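Local coordinates for protein alginate lyase, family PL7 (PDB 4BE3) that cleaves alginate as an exolytic polysaccharide lyase of family PL7, probably acting on both mannuronate and guluronate linkages, at residues 8-14 / 302-306; 2-8 / 44-48. Numbering follows the deposited sequence.

In the fold
Both contacts fix the N-terminal segment of the chain to the same antiparallel sheet. Contact 2 lays residues 2-8 over strand 44-52, and contact 1 sets residues 8-14 beside the end of strand 295-306. These two strands are neighbours in the sheet. The contact centres are about 11 Å apart. Ile8 belongs to both contacts, with CD1 near Ala303 in one and near Val47 in the other. Segments 2-8 and 8-14 also touch, with Met11 CB 3.9 Å from Ser5 CA and Met11 SD 4.2 Å from Pro4 CB. In contact 1 the Trp14 side chain is about 9 Å from the bound meso-tartaric acid.

Contact 1 of 2, residues 8-14 / 302-306; sequences IPQMDEW and EATLG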
ATOM      1  N   ILE A   8       4.948 -14.078 -14.941  1.00 30.88           N
ATOM      2  CA  ILE A   8       4.871 -13.081 -13.908  1.00 30.25           C
ATOM      3  C   ILE A   8       3.589 -13.353 -13.100  1.00 27.47           C
ATOM      4  O   ILE A   8       2.481 -12.906 -13.426  1.00 29.33           O
ATOM      5  CB  ILE A   8       4.781 -11.654 -14.536  1.00 29.27           C
ATOM      6  CG1 ILE A   8       6.053 -11.386 -15.391  1.00 30.60           C
ATOM      7  CG2 ILE A   8       4.658 -10.541 -13.420  1.00 28.20           C
ATOM      8  CD1 ILE A   8       5.904 -10.005 -16.058  1.00 38.82           C
ATOM      9  N   PRO A   9       3.769 -13.926 -11.975  1.00 28.42           N
ATOM     10  CA  PRO A   9       2.618 -14.363 -11.188  1.00 30.60           C
ATOM     11  C   PRO A   9       1.825 -13.230 -10.635  1.00 34.09           C
ATOM     12  O   PRO A   9       0.666 -13.439 -10.255  1.00 31.67           O
ATOM     13  CB  PRO A   9       3.262 -15.116 -10.054  1.00 34.06           C
ATOM     14  CG  PRO A   9       4.656 -15.382 -10.382  1.00 30.06           C
ATOM     15  CD  PRO A   9       5.046 -14.553 -11.587  1.00 29.17           C
ATOM     16  N   GLN A  10       2.434 -12.032 -10.488  1.00 30.20           N
ATOM     17  CA  GLN A  10       1.658 -10.908 -10.073  1.00 28.67           C
ATOM     18  C   GLN A  10       1.167 -10.103 -11.231  1.00 26.97           C
ATOM     19  O   GLN A  10       0.882  -8.902 -11.061  1.00 27.72           O
ATOM     20  CB  GLN A  10       2.628  -9.979  -9.248  1.00 26.73           C
ATOM     21  CG  GLN A  10       2.984 -10.726  -7.920  1.00 27.62           C
ATOM     22  CD  GLN A  10       4.089  -9.884  -7.237  1.00 28.83           C
ATOM     23  OE1 GLN A  10       4.984  -9.378  -7.928  1.00 26.99           O
ATOM     24  NE2 GLN A  10       4.057  -9.807  -5.973  1.00 27.89           N
ATOM     25  N   MET A  11       0.907 -10.729 -12.371  1.00 27.95           N
ATOM     26  CA  MET A  11       0.506  -9.950 -13.522  1.00 30.41           C
ATOM     27  C   MET A  11      -0.780  -9.207 -13.264  1.00 27.90           C
ATOM     28  O   MET A  11      -0.971  -8.061 -13.810  1.00 29.06           O
ATOM     29  CB  MET A  11       0.544 -10.812 -14.765  1.00 29.37           C
ATOM     30  CG  MET A  11       0.180 -10.047 -15.933  1.00 36.45           C
ATOM     31  SD  MET A  11       1.677  -9.782 -16.865  1.00 40.17           S
ATOM     32  CE  MET A  11       2.471  -8.573 -16.115  1.00 31.46           C
ATOM     33  N   ASP A  12      -1.628  -9.736 -12.325  1.00 28.07           N
ATOM     34  CA  ASP A  12      -2.896  -9.042 -12.136  1.00 29.22           C
ATOM     35  C   ASP A  12      -2.721  -7.801 -11.277  1.00 28.02           C
ATOM     36  O   ASP A  12      -3.637  -7.101 -11.066  1.00 29.93           O
ATOM     37  CB  ASP A  12      -3.932  -9.976 -11.427  1.00 33.70           C
ATOM     38  CG  ASP A  12      -3.487 -10.404 -10.031  1.00 40.50           C
ATOM     39  OD1 ASP A  12      -2.409 -10.195  -9.479  1.00 39.80           O
ATOM     40  OD2 ASP A  12      -4.292 -11.052  -9.401  1.00 53.04           O
ATOM     41  N   GLU A  13      -1.528  -7.502 -10.802  1.00 25.50           N
ATOM     42  CA  GLU A  13      -1.218  -6.262 -10.043  1.00 24.55           C
ATOM     43  C   GLU A  13      -0.756  -5.090 -10.950  1.00 24.83           C
ATOM     44  O   GLU A  13      -0.556  -3.992 -10.447  1.00 24.92           O
ATOM     45  CB  GLU A  13      -0.052  -6.613  -9.047  1.00 24.86           C
ATOM     46  CG  GLU A  13      -0.649  -7.533  -7.978  1.00 28.28           C
ATOM     47  CD  GLU A  13       0.375  -7.817  -6.882  1.00 32.39           C
ATOM     48  OE1 GLU A  13       1.265  -6.912  -6.475  1.00 30.53           O
ATOM     49  OE2 GLU A  13       0.389  -8.984  -6.363  1.00 32.76           O
ATOM     50  N   TRP A  14      -0.682  -5.377 -12.226  1.00 23.83           N
ATOM     51  CA  TRP A  14      -0.270  -4.363 -13.228  1.00 25.29           C
ATOM     52  C   TRP A  14      -1.295  -4.056 -14.285  1.00 26.27           C
ATOM     53  O   TRP A  14      -2.032  -5.019 -14.685  1.00 28.70           O
ATOM     54  CB  TRP A  14       0.929  -4.881 -13.993  1.00 25.24           C
ATOM     55  CG  TRP A  14       2.144  -5.197 -13.115  1.00 24.33           C
ATOM     56  CD1 TRP A  14       2.572  -6.454 -12.711  1.00 25.05           C
ATOM     57  CD2 TRP A  14       3.233  -4.263 -12.738  1.00 22.83           C
ATOM     58  NE1 TRP A  14       3.780  -6.372 -12.073  1.00 24.18           N
ATOM     59  CE2 TRP A  14       4.209  -5.036 -12.031  1.00 22.24           C
ATOM     60  CE3 TRP A  14       3.426  -2.871 -12.892  1.00 21.60           C
ATOM     61  CZ2 TRP A  14       5.468  -4.487 -11.571  1.00 22.74           C
ATOM     62  CZ3 TRP A  14       4.631  -2.307 -12.374  1.00 21.20           C
ATOM     63  CH2 TRP A  14       5.615  -3.108 -11.715  1.00 20.13           C
ATOM     64  N   GLU A 302      12.225 -11.570 -14.731  1.00 26.62           N
ATOM     65  CA  GLU A 302      11.615 -11.561 -13.383  1.00 30.24           C
ATOM     66  C   GLU A 302      11.152 -10.134 -13.166  1.00 29.60           C
ATOM     67  O   GLU A 302      11.852  -9.131 -13.611  1.00 26.37           O
ATOM     68  CB  GLU A 302      12.672 -11.884 -12.362  1.00 28.79           C
ATOM     69  CG  GLU A 302      12.140 -11.320 -10.995  1.00 42.20           C
ATOM     70  CD  GLU A 302      12.733 -11.908  -9.690  1.00 57.99           C
ATOM     71  OE1 GLU A 302      13.924 -12.194  -9.658  1.00 58.90           O
ATOM     72  OE2 GLU A 302      11.986 -12.037  -8.635  1.00 61.08           O
ATOM     73  N   ALA A 303       9.936  -9.953 -12.600  1.00 25.51           N
ATOM     74  CA  ALA A 303       9.405  -8.598 -12.230  1.00 23.78           C
ATOM     75  C   ALA A 303       8.561  -8.939 -10.982  1.00 26.25           C
ATOM     76  O   ALA A 303       7.490  -9.602 -11.103  1.00 28.84           O
ATOM     77  CB  ALA A 303       8.544  -8.052 -13.334  1.00 25.81           C
ATOM     78  N   THR A 304       8.983  -8.498  -9.814  1.00 23.15           N
ATOM     79  CA  THR A 304       8.265  -8.819  -8.558  1.00 23.63           C
ATOM     80  C   THR A 304       7.998  -7.567  -7.806  1.00 24.54           C
ATOM     81  O   THR A 304       8.974  -6.841  -7.514  1.00 25.74           O
ATOM     82  CB  THR A 304       9.201  -9.742  -7.720  1.00 26.94           C
ATOM     83  OG1 THR A 304       9.373 -10.887  -8.584  1.00 32.70           O
ATOM     84  CG2 THR A 304       8.546 -10.279  -6.401  1.00 30.18           C
ATOM     85  N   LEU A 305       6.774  -7.427  -7.280  1.00 24.03           N
ATOM     86  CA  LEU A 305       6.422  -6.343  -6.354  1.00 22.11           C
ATOM     87  C   LEU A 305       6.408  -6.860  -4.959  1.00 23.48           C
ATOM     88  O   LEU A 305       5.916  -8.002  -4.749  1.00 26.33           O
ATOM     89  CB  LEU A 305       5.034  -5.784  -6.742  1.00 21.59           C
ATOM     90  CG  LEU A 305       4.996  -5.193  -8.154  1.00 23.20           C
ATOM     91  CD1 LEU A 305       3.584  -5.025  -8.694  1.00 25.14           C
ATOM     92  CD2 LEU A 305       5.641  -3.690  -7.978  1.00 21.67           C
ATOM     93  N   GLY A 306       6.856  -6.095  -3.992  1.00 24.96           N
ATOM     94  CA  GLY A 306       6.670  -6.512  -2.532  1.00 26.68           C
ATOM     95  C   GLY A 306       6.723  -5.264  -1.656  1.00 26.23           C
ATOM     96  O   GLY A 306       6.602  -4.106  -2.121  1.00 22.73           O
TER
HETATM   97  O   HOH W   1       5.222  -8.054 -10.501  1.00 28.27           O
HETATM   98  O   HOH W   2       5.427 -11.582 -10.127  1.00 30.57           O
HETATM   99  O   HOH W   3       2.588  -7.190  -4.212  1.00 29.89           O
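The carboxamide of Gln10 pairs with the backbone of Leu305. Leu305 N donates to Gln10 OE1 at 2.7 Å, and Gln10 NE2 donates to Leu305 O at 2.9 Å. Both bonds are close to straight. They engage the N and O of one strand residue, as a neighbouring strand's backbone can. Two waters fill the gap beside this pair. Water 1 donates to Gln10 OE1 (2.9 Å) and Ala303 O (2.8 Å) and accepts from Trp14 NE1 (2.7 Å). Water 2 joins Gln10 N to Ala303 O, at 3.0 Å from each.

Further out, Leu305 CD1 packs 3.4 Å from Trp14 CE2. At the other end Ile8 CD1 is 4.3 Å from Ala303 CB. Ala303 and Leu305 alternate with Thr304, so their CB atoms face the loop while that of Thr304 points away. Leu82, Phe256 and Leu258 also pack around Trp14.

A type I turn from Ile8 to Met11 and a short 3-10 segment bring Gln10 and Trp14 to the strand. On its other edge this strand bonds to strand 80-90. Through Leu305 and Trp14, which begins strand 14-17, the contact links the two sheets of a concanavalin-like β-sandwich, the jelly-roll fold of PL7 lyases.

Contact 2 of 2, residues 2-8 / 44-48; sequences KYPSELI and TDWVV
Residues 2-8 form an irregular loop lying over strand 44-48. Lys2 and Tyr3 are extended. Residues 4-6 have helical phi/psi, and the turn is held by Glu6 N to Tyr3 O (2.8 Å) and Leu7 N to Pro4 O (2.7 Å). Glu6 OE2 also accepts from Tyr3 N at 2.9 Å. No backbone hydrogen bonds cross between the segments. The closest CA pair is Pro4 and Val47, at 5.5 Å.

Along the strand, Asp45 is the first residue to meet the loop, and its CA-to-CB bond points toward it. Asp45 OD2 makes a salt bridge with Lys2 NZ at 3.2 Å, and Asp45 OD1 hydrogen-bonds to His40 ND1. Asp45 CB meets Leu7 CD1 at 3.5 Å. Trp46 turns its side chain away, but Trp46 N lies 3.6 Å from Leu7 CD1. Val47, chi1 t, points back to the loop. Its CG2 touches the CD1 atoms of Leu7 and Ile8 (both mt) at 3.8 Å, and its CG1 meets Pro4 CB at 4.0 Å.

This is an N-terminal arm packed across the start of strand 44-52, near the edge strand 36-41 of one sheet of the β-sandwich. The chemistry implies an apolar patch centred on Val47, with one ion pair at its exposed margin.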
ATOM      1  N   LYS A   2       2.867 -18.971 -24.967  1.00 54.02           N
ATOM      2  CA  LYS A   2       2.664 -18.421 -23.656  1.00 43.81           C
ATOM      3  C   LYS A   2       2.300 -16.945 -23.627  1.00 42.35           C
ATOM      4  O   LYS A   2       2.598 -16.197 -24.510  1.00 42.89           O
ATOM      5  CB  LYS A   2       3.789 -18.676 -22.657  1.00 47.76           C
ATOM      6  CG  LYS A   2       4.425 -20.067 -22.829  1.00 51.93           C
ATOM      7  CD  LYS A   2       5.286 -20.180 -21.608  1.00 49.05           C
ATOM      8  CE  LYS A   2       5.689 -21.630 -21.505  1.00 57.01           C
ATOM      9  NZ  LYS A   2       6.286 -21.593 -20.166  1.00 61.62           N
ATOM     10  N   TYR A   3       1.558 -16.583 -22.577  1.00 36.80           N
ATOM     11  CA  TYR A   3       1.233 -15.207 -22.273  1.00 33.68           C
ATOM     12  C   TYR A   3       2.287 -14.787 -21.186  1.00 33.43           C
ATOM     13  O   TYR A   3       2.732 -15.571 -20.393  1.00 29.67           O
ATOM     14  CB  TYR A   3      -0.190 -15.127 -21.675  1.00 39.32           C
ATOM     15  CG  TYR A   3      -1.242 -15.323 -22.751  1.00 38.33           C
ATOM     16  CD1 TYR A   3      -1.522 -14.244 -23.596  1.00 41.13           C
ATOM     17  CD2 TYR A   3      -1.855 -16.597 -22.964  1.00 41.79           C
ATOM     18  CE1 TYR A   3      -2.443 -14.407 -24.622  1.00 45.23           C
ATOM     19  CE2 TYR A   3      -2.789 -16.774 -23.978  1.00 45.75           C
ATOM     20  CZ  TYR A   3      -3.089 -15.665 -24.793  1.00 48.74           C
ATOM     21  OH  TYR A   3      -3.976 -15.701 -25.873  1.00 48.93           O
ATOM     22  N   PRO A   4       2.613 -13.515 -21.181  1.00 30.41           N
ATOM     23  CA  PRO A   4       3.471 -12.948 -20.132  1.00 28.95           C
ATOM     24  C   PRO A   4       2.964 -13.321 -18.748  1.00 31.39           C
ATOM     25  O   PRO A   4       3.835 -13.541 -17.811  1.00 29.72           O
ATOM     26  CB  PRO A   4       3.284 -11.452 -20.373  1.00 27.87           C
ATOM     27  CG  PRO A   4       3.198 -11.383 -21.905  1.00 27.97           C
ATOM     28  CD  PRO A   4       2.211 -12.506 -22.211  1.00 31.34           C
ATOM     29  N   SER A   5       1.598 -13.499 -18.541  1.00 28.50           N
ATOM     30  CA  SER A   5       1.127 -13.774 -17.185  1.00 27.00           C
ATOM     31  C   SER A   5       1.638 -15.139 -16.743  1.00 28.13           C
ATOM     32  O   SER A   5       1.646 -15.377 -15.544  1.00 27.39           O
ATOM     33  CB  SER A   5      -0.402 -13.769 -17.084  1.00 29.34           C
ATOM     34  OG  SER A   5      -0.966 -14.551 -18.179  1.00 29.49           O
ATOM     35  N   GLU A   6       2.030 -15.987 -17.692  1.00 29.57           N
ATOM     36  CA  GLU A   6       2.553 -17.293 -17.258  1.00 28.70           C
ATOM     37  C   GLU A   6       3.931 -17.168 -16.640  1.00 33.15           C
ATOM     38  O   GLU A   6       4.401 -18.097 -16.023  1.00 29.31           O
ATOM     39  CB  GLU A   6       2.657 -18.242 -18.430  1.00 32.90           C
ATOM     40  CG  GLU A   6       1.240 -18.570 -19.011  1.00 34.77           C
ATOM     41  CD  GLU A   6       1.262 -19.470 -20.238  1.00 36.53           C
ATOM     42  OE1 GLU A   6       1.893 -20.566 -20.188  1.00 33.58           O
ATOM     43  OE2 GLU A   6       0.659 -19.039 -21.295  1.00 40.66           O
ATOM     44  N   LEU A   7       4.600 -16.008 -16.924  1.00 27.73           N
ATOM     45  CA  LEU A   7       6.009 -15.753 -16.355  1.00 30.01           C
ATOM     46  C   LEU A   7       6.032 -14.792 -15.185  1.00 32.15           C
ATOM     47  O   LEU A   7       6.978 -14.729 -14.504  1.00 32.62           O
ATOM     48  CB  LEU A   7       6.876 -15.187 -17.494  1.00 29.77           C
ATOM     49  CG  LEU A   7       7.028 -15.979 -18.756  1.00 35.03           C
ATOM     50  CD1 LEU A   7       7.903 -15.347 -19.898  1.00 33.92           C
ATOM     51  CD2 LEU A   7       7.462 -17.378 -18.376  1.00 38.89           C
ATOM     52  N   ILE A   8       4.948 -14.078 -14.941  1.00 30.88           N
ATOM     53  CA  ILE A   8       4.871 -13.081 -13.908  1.00 30.25           C
ATOM     54  C   ILE A   8       3.589 -13.353 -13.100  1.00 27.47           C
ATOM     55  O   ILE A   8       2.481 -12.906 -13.426  1.00 29.33           O
ATOM     56  CB  ILE A   8       4.781 -11.654 -14.536  1.00 29.27           C
ATOM     57  CG1 ILE A   8       6.053 -11.386 -15.391  1.00 30.60           C
ATOM     58  CG2 ILE A   8       4.658 -10.541 -13.420  1.00 28.20           C
ATOM     59  CD1 ILE A   8       5.904 -10.005 -16.058  1.00 38.82           C
ATOM     60  N   THR A  44      15.240 -20.312 -21.219  1.00 49.00           N
ATOM     61  CA  THR A  44      14.465 -19.281 -20.477  1.00 45.41           C
ATOM     62  C   THR A  44      13.375 -18.625 -21.347  1.00 39.33           C
ATOM     63  O   THR A  44      13.567 -18.356 -22.509  1.00 42.64           O
ATOM     64  CB  THR A  44      15.430 -18.150 -20.023  1.00 49.05           C
ATOM     65  OG1 THR A  44      16.534 -18.764 -19.393  1.00 54.39           O
ATOM     66  CG2 THR A  44      14.799 -17.094 -19.026  1.00 41.18           C
ATOM     67  N   ASP A  45      12.227 -18.347 -20.724  1.00 38.21           N
ATOM     68  CA  ASP A  45      11.181 -17.564 -21.371  1.00 39.11           C
ATOM     69  C   ASP A  45      11.321 -16.079 -20.863  1.00 31.04           C
ATOM     70  O   ASP A  45      11.621 -15.885 -19.669  1.00 31.34           O
ATOM     71  CB  ASP A  45       9.862 -18.113 -20.938  1.00 39.60           C
ATOM     72  CG  ASP A  45       9.622 -19.539 -21.578  1.00 48.26           C
ATOM     73  OD1 ASP A  45       9.857 -19.669 -22.788  1.00 42.16           O
ATOM     74  OD2 ASP A  45       9.214 -20.425 -20.847  1.00 50.34           O
ATOM     75  N   TRP A  46      10.995 -15.108 -21.720  1.00 28.79           N
ATOM     76  CA  TRP A  46      11.173 -13.688 -21.336  1.00 28.69           C
ATOM     77  C   TRP A  46       9.915 -12.964 -21.733  1.00 26.79           C
ATOM     78  O   TRP A  46       9.316 -13.287 -22.751  1.00 29.40           O
ATOM     79  CB  TRP A  46      12.390 -13.072 -22.202  1.00 26.48           C
ATOM     80  CG  TRP A  46      13.703 -13.695 -21.916  1.00 29.51           C
ATOM     81  CD1 TRP A  46      14.257 -14.853 -22.487  1.00 30.89           C
ATOM     82  CD2 TRP A  46      14.729 -13.194 -20.990  1.00 28.30           C
ATOM     83  NE1 TRP A  46      15.484 -15.149 -21.888  1.00 33.88           N
ATOM     84  CE2 TRP A  46      15.837 -14.181 -21.019  1.00 30.38           C
ATOM     85  CE3 TRP A  46      14.844 -12.056 -20.190  1.00 25.70           C
ATOM     86  CZ2 TRP A  46      16.987 -14.036 -20.227  1.00 31.89           C
ATOM     87  CZ3 TRP A  46      16.010 -11.901 -19.397  1.00 27.74           C
ATOM     88  CH2 TRP A  46      17.061 -12.858 -19.445  1.00 30.08           C
ATOM     89  N   VAL A  47       9.545 -11.943 -20.966  1.00 25.74           N
ATOM     90  CA  VAL A  47       8.484 -11.118 -21.313  1.00 22.90           C
ATOM     91  C   VAL A  47       9.116  -9.945 -22.116  1.00 25.54           C
ATOM     92  O   VAL A  47      10.055  -9.289 -21.545  1.00 23.75           O
ATOM     93  CB  VAL A  47       7.858 -10.523 -20.049  1.00 26.53           C
ATOM     94  CG1 VAL A  47       6.784  -9.554 -20.461  1.00 25.55           C
ATOM     95  CG2 VAL A  47       7.306 -11.694 -19.136  1.00 27.24           C
ATOM     96  N   VAL A  48       8.630  -9.733 -23.334  1.00 24.99           N
ATOM     97  CA  VAL A  48       9.231  -8.726 -24.185  1.00 26.88           C
ATOM     98  C   VAL A  48       8.388  -7.515 -24.107  1.00 27.18           C
ATOM     99  O   VAL A  48       7.171  -7.618 -24.299  1.00 25.89           O
ATOM    100  CB  VAL A  48       9.299  -9.214 -25.640  1.00 28.58           C
ATOM    101  CG1 VAL A  48       9.837  -8.135 -26.633  1.00 25.50           C
ATOM    102  CG2 VAL A  48      10.187 -10.446 -25.801  1.00 28.06           C
TER